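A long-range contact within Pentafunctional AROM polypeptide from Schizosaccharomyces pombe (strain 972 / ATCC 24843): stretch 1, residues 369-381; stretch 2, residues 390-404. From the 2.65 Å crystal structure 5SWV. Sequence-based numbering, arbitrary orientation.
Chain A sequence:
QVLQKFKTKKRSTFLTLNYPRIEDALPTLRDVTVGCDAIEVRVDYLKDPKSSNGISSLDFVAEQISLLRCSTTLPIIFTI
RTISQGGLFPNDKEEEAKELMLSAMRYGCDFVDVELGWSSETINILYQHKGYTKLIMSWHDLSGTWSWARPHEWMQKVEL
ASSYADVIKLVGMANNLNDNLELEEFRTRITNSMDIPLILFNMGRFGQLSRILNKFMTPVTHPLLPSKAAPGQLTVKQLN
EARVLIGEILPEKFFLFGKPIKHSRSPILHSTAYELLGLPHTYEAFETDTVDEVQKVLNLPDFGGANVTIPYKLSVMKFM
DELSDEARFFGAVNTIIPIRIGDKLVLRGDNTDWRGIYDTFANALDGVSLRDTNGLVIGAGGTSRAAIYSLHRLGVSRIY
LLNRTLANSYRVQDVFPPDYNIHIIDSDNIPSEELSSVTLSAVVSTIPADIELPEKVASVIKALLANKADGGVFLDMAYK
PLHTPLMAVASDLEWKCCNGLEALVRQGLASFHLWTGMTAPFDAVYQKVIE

Stretch 1 (369-381) SLRDTNGLVIGAG
Stretch 2 390-404: SLHRLGVSRIYLLNR

The two stretches form a parallel β-strand pair, extended at its N-terminal end by a loop that packs against the end of a helix, with Leu391 of that helix packed on one face. The strands run in the same direction at 25°, with axes 4.4 Å apart at closest approach, paired from Asn374-Arg398 to Ile378-Leu402. Residues 374-378 are extended (phi -109 to -140, psi 125 to 169). As parallel pairing requires, alternate residues of stretch 1 bond to both neighbours of their partner: Gly375 N donates to Arg398 O (2.8 Å) and Gly375 O accepts from Tyr400 N (2.8 Å), while Val377 N donates to Tyr400 O (2.8 Å) and Val377 O accepts from Leu402 N (3.1 Å). Gly379 N to Leu402 O (3.2 Å) continues the ladder.

At the N-terminal end of the pairing, Thr373 O accepts from both Ser397 N (3.0 Å) and Arg398 N (3.3 Å). The helix ends in a Schellman motif at Gly395 (phi/psi 99/8), and Gly395 O accepts from Asp372 N (3.1 Å), itself at 57/47. A β-carbon on Gly395 would lie 3.2 Å from Arg371 CA. Leu370 (m, t) points toward stretch 2, its CD1 4.1 Å from Leu394 CD1 (m, t) and its CB 4.1 Å from Val396 CG2 (t). One water accepts from Leu370 N (3.1 Å) and donates to Leu394 O (3.0 Å).

On the sheet face bearing Val377, Ile399 and Leu401, Val377 (t) places CG2 3.6 Å from Leu391 CD1 (m, t), joining strand to helix, and CG1 4.2 Å from Leu401 CD1 (t, p). Gly375 leaves room here: its ideal CB would sit 3.3 Å from both Leu391 CD1 and Val396 CG1. On the other face, Leu376 (t, p) sets CD1 3.9 Å from both Tyr400 CB and Leu402 CB, making an apolar cluster. Tyr400 (m, chi2 87°) turns its ring edge to Asn374 CB, 4.3 Å from CE1 of Tyr400.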

# COMPACT_ATOMS: atom_id res chain seq x y z
N SER A 369 -11.82 9.57 10.51
CA SER A 369 -10.45 9.60 11.05
C SER A 369 -10.54 9.39 12.56
O SER A 369 -11.49 9.86 13.21
CB SER A 369 -9.79 10.94 10.71
OG SER A 369 -8.65 11.21 11.51
N LEU A 370 -9.56 8.69 13.13
CA LEU A 370 -9.48 8.47 14.57
C LEU A 370 -8.62 9.51 15.29
O LEU A 370 -8.41 9.37 16.50
CB LEU A 370 -8.96 7.05 14.88
CG LEU A 370 -9.86 5.85 14.54
CD1 LEU A 370 -9.13 4.54 14.77
CD2 LEU A 370 -11.14 5.87 15.35
N ARG A 371 -8.13 10.53 14.59
CA ARG A 371 -7.46 11.65 15.26
C ARG A 371 -8.35 12.21 16.35
O ARG A 371 -9.51 12.50 16.11
CB ARG A 371 -7.04 12.79 14.31
CG ARG A 371 -5.53 13.00 14.29
CD ARG A 371 -5.06 13.99 13.22
NE ARG A 371 -3.96 13.40 12.44
CZ ARG A 371 -3.58 13.77 11.20
NH1 ARG A 371 -2.57 13.12 10.61
NH2 ARG A 371 -4.18 14.76 10.55
N ASP A 372 -7.79 12.31 17.55
CA ASP A 372 -8.45 12.87 18.72
C ASP A 372 -9.75 12.17 19.08
O ASP A 372 -10.75 12.83 19.32
CB ASP A 372 -8.65 14.38 18.54
CG ASP A 372 -7.34 15.16 18.51
OD1 ASP A 372 -6.33 14.72 19.13
OD2 ASP A 372 -7.33 16.23 17.87
N THR A 373 -9.74 10.84 19.10
CA THR A 373 -10.89 10.03 19.52
C THR A 373 -10.50 9.18 20.71
O THR A 373 -9.35 9.20 21.13
CB THR A 373 -11.37 9.09 18.40
OG1 THR A 373 -10.26 8.30 17.92
CG2 THR A 373 -11.96 9.88 17.27
N ASN A 374 -11.45 8.45 21.26
CA ASN A 374 -11.19 7.57 22.37
C ASN A 374 -11.26 6.12 21.95
O ASN A 374 -12.15 5.74 21.20
CB ASN A 374 -12.20 7.81 23.47
CG ASN A 374 -12.27 9.26 23.89
OD1 ASN A 374 -11.24 9.93 24.05
ND2 ASN A 374 -13.47 9.75 24.05
N GLY A 375 -10.32 5.32 22.46
CA GLY A 375 -10.27 3.90 22.17
C GLY A 375 -10.27 3.04 23.42
O GLY A 375 -10.11 3.55 24.53
N LEU A 376 -10.45 1.74 23.24
CA LEU A 376 -10.38 0.78 24.32
C LEU A 376 -9.67 -0.47 23.84
O LEU A 376 -10.01 -1.02 22.79
CB LEU A 376 -11.78 0.40 24.79
CG LEU A 376 -11.84 -0.78 25.78
CD1 LEU A 376 -11.29 -0.32 27.12
CD2 LEU A 376 -13.26 -1.30 25.91
N VAL A 377 -8.71 -0.92 24.64
CA VAL A 377 -8.03 -2.18 24.42
C VAL A 377 -8.35 -3.04 25.64
O VAL A 377 -8.27 -2.56 26.78
CB VAL A 377 -6.51 -1.97 24.31
CG1 VAL A 377 -5.76 -3.30 24.24
CG2 VAL A 377 -6.17 -1.08 23.11
N ILE A 378 -8.69 -4.29 25.40
CA ILE A 378 -9.01 -5.24 26.47
C ILE A 378 -8.02 -6.39 26.42
O ILE A 378 -7.87 -7.03 25.38
CB ILE A 378 -10.41 -5.82 26.28
CG1 ILE A 378 -11.44 -4.69 26.19
CG2 ILE A 378 -10.74 -6.75 27.44
CD1 ILE A 378 -12.78 -5.11 25.62
N GLY A 379 -7.35 -6.64 27.54
CA GLY A 379 -6.28 -7.64 27.63
C GLY A 379 -4.90 -7.03 27.89
O GLY A 379 -4.70 -5.81 27.76
N ALA A 380 -3.97 -7.90 28.25
CA ALA A 380 -2.64 -7.51 28.68
C ALA A 380 -1.49 -8.40 28.19
O ALA A 380 -0.37 -8.32 28.71
CB ALA A 380 -2.63 -7.44 30.20
N GLY A 381 -1.75 -9.21 27.17
CA GLY A 381 -0.71 -10.05 26.59
C GLY A 381 0.07 -9.29 25.54
O GLY A 381 -0.01 -8.06 25.42
N SER A 390 -0.98 0.27 17.65
CA SER A 390 -1.83 0.49 16.48
C SER A 390 -2.81 1.63 16.72
O SER A 390 -2.93 2.52 15.89
CB SER A 390 -2.58 -0.79 16.07
OG SER A 390 -1.67 -1.77 15.63
N LEU A 391 -3.50 1.63 17.85
CA LEU A 391 -4.49 2.69 18.10
C LEU A 391 -3.80 4.04 18.19
O LEU A 391 -4.27 5.01 17.62
CB LEU A 391 -5.35 2.41 19.34
CG LEU A 391 -6.33 1.25 19.17
CD1 LEU A 391 -7.20 1.05 20.39
CD2 LEU A 391 -7.23 1.46 17.96
N HIS A 392 -2.66 4.07 18.85
CA HIS A 392 -1.88 5.28 18.98
C HIS A 392 -1.43 5.78 17.61
O HIS A 392 -1.54 6.97 17.30
CB HIS A 392 -0.67 5.09 19.90
CG HIS A 392 0.02 6.38 20.25
ND1 HIS A 392 1.02 6.92 19.46
CD2 HIS A 392 -0.15 7.24 21.28
CE1 HIS A 392 1.43 8.05 20.00
NE2 HIS A 392 0.74 8.27 21.10
N ARG A 393 -0.97 4.86 16.77
CA ARG A 393 -0.47 5.24 15.45
C ARG A 393 -1.56 5.76 14.54
O ARG A 393 -1.28 6.54 13.66
CB ARG A 393 0.23 4.04 14.80
CG ARG A 393 1.06 4.40 13.58
CD ARG A 393 2.23 3.45 13.43
NE ARG A 393 2.60 3.36 12.02
CZ ARG A 393 3.49 4.12 11.40
NH1 ARG A 393 4.17 5.07 12.04
NH2 ARG A 393 3.71 3.92 10.10
N LEU A 394 -2.79 5.32 14.75
CA LEU A 394 -3.94 5.83 14.01
C LEU A 394 -4.46 7.15 14.57
O LEU A 394 -5.42 7.68 14.04
CB LEU A 394 -5.09 4.81 14.04
CG LEU A 394 -4.90 3.43 13.39
CD1 LEU A 394 -5.73 2.35 14.07
CD2 LEU A 394 -5.25 3.46 11.92
N GLY A 395 -3.87 7.66 15.66
CA GLY A 395 -4.21 8.98 16.19
C GLY A 395 -5.18 9.05 17.37
O GLY A 395 -5.58 10.14 17.76
N VAL A 396 -5.54 7.91 17.95
CA VAL A 396 -6.41 7.90 19.13
C VAL A 396 -5.74 8.67 20.28
O VAL A 396 -4.63 8.35 20.68
CB VAL A 396 -6.73 6.46 19.57
CG1 VAL A 396 -7.44 6.42 20.92
CG2 VAL A 396 -7.59 5.76 18.53
N SER A 397 -6.42 9.68 20.81
CA SER A 397 -5.84 10.54 21.87
C SER A 397 -6.09 10.05 23.30
O SER A 397 -5.41 10.49 24.21
CB SER A 397 -6.31 11.98 21.73
OG SER A 397 -7.72 12.02 21.79
N ARG A 398 -7.08 9.18 23.51
CA ARG A 398 -7.25 8.51 24.80
C ARG A 398 -7.43 7.02 24.57
O ARG A 398 -8.45 6.59 24.07
CB ARG A 398 -8.43 9.08 25.58
CG ARG A 398 -8.48 10.60 25.61
CD ARG A 398 -9.37 11.16 26.69
NE ARG A 398 -8.70 11.02 27.98
CZ ARG A 398 -8.81 11.83 29.03
NH1 ARG A 398 -8.12 11.57 30.14
NH2 ARG A 398 -9.59 12.92 29.00
N ILE A 399 -6.43 6.24 24.95
CA ILE A 399 -6.43 4.81 24.77
C ILE A 399 -6.75 4.18 26.13
O ILE A 399 -5.87 4.07 27.00
CB ILE A 399 -5.05 4.32 24.25
CG1 ILE A 399 -4.67 5.07 22.96
CG2 ILE A 399 -5.07 2.83 23.97
CD1 ILE A 399 -3.21 4.95 22.57
N TYR A 400 -8.02 3.79 26.33
CA TYR A 400 -8.45 3.14 27.57
C TYR A 400 -8.00 1.68 27.59
O TYR A 400 -8.04 1.00 26.56
CB TYR A 400 -9.97 3.29 27.79
CG TYR A 400 -10.33 4.72 28.15
CD1 TYR A 400 -10.58 5.67 27.16
CD2 TYR A 400 -10.33 5.14 29.47
CE1 TYR A 400 -10.87 6.99 27.48
CE2 TYR A 400 -10.62 6.46 29.81
CZ TYR A 400 -10.89 7.39 28.80
OH TYR A 400 -11.17 8.71 29.12
N LEU A 401 -7.57 1.23 28.77
CA LEU A 401 -7.01 -0.11 28.93
C LEU A 401 -7.68 -0.85 30.08
O LEU A 401 -7.66 -0.39 31.21
CB LEU A 401 -5.52 -0.00 29.18
CG LEU A 401 -4.74 -1.31 29.37
CD1 LEU A 401 -4.90 -2.26 28.20
CD2 LEU A 401 -3.27 -1.00 29.59
N LEU A 402 -8.25 -2.02 29.79
CA LEU A 402 -9.12 -2.71 30.72
C LEU A 402 -8.70 -4.15 30.92
O LEU A 402 -8.52 -4.90 29.95
CB LEU A 402 -10.55 -2.68 30.19
CG LEU A 402 -11.60 -3.45 31.00
CD1 LEU A 402 -11.75 -2.92 32.43
CD2 LEU A 402 -12.94 -3.39 30.28
N ASN A 403 -8.58 -4.55 32.19
CA ASN A 403 -8.15 -5.88 32.59
C ASN A 403 -8.75 -6.36 33.90
O ASN A 403 -9.40 -5.61 34.63
CB ASN A 403 -6.63 -5.90 32.70
CG ASN A 403 -5.96 -5.92 31.35
OD1 ASN A 403 -6.07 -6.90 30.62
ND2 ASN A 403 -5.30 -4.83 30.99
N ARG A 404 -8.53 -7.64 34.18
CA ARG A 404 -8.95 -8.27 35.44
C ARG A 404 -8.24 -7.61 36.61
O ARG A 404 -8.86 -7.42 37.63
CB ARG A 404 -8.65 -9.77 35.44
CG ARG A 404 -9.55 -10.59 34.52
CD ARG A 404 -8.86 -11.88 34.11
NE ARG A 404 -9.74 -12.80 33.38
CZ ARG A 404 -10.65 -13.60 33.94
NH1 ARG A 404 -10.85 -13.59 35.25
NH2 ARG A 404 -11.38 -14.41 33.18
O HOH W 1 -7.17 7.40 11.68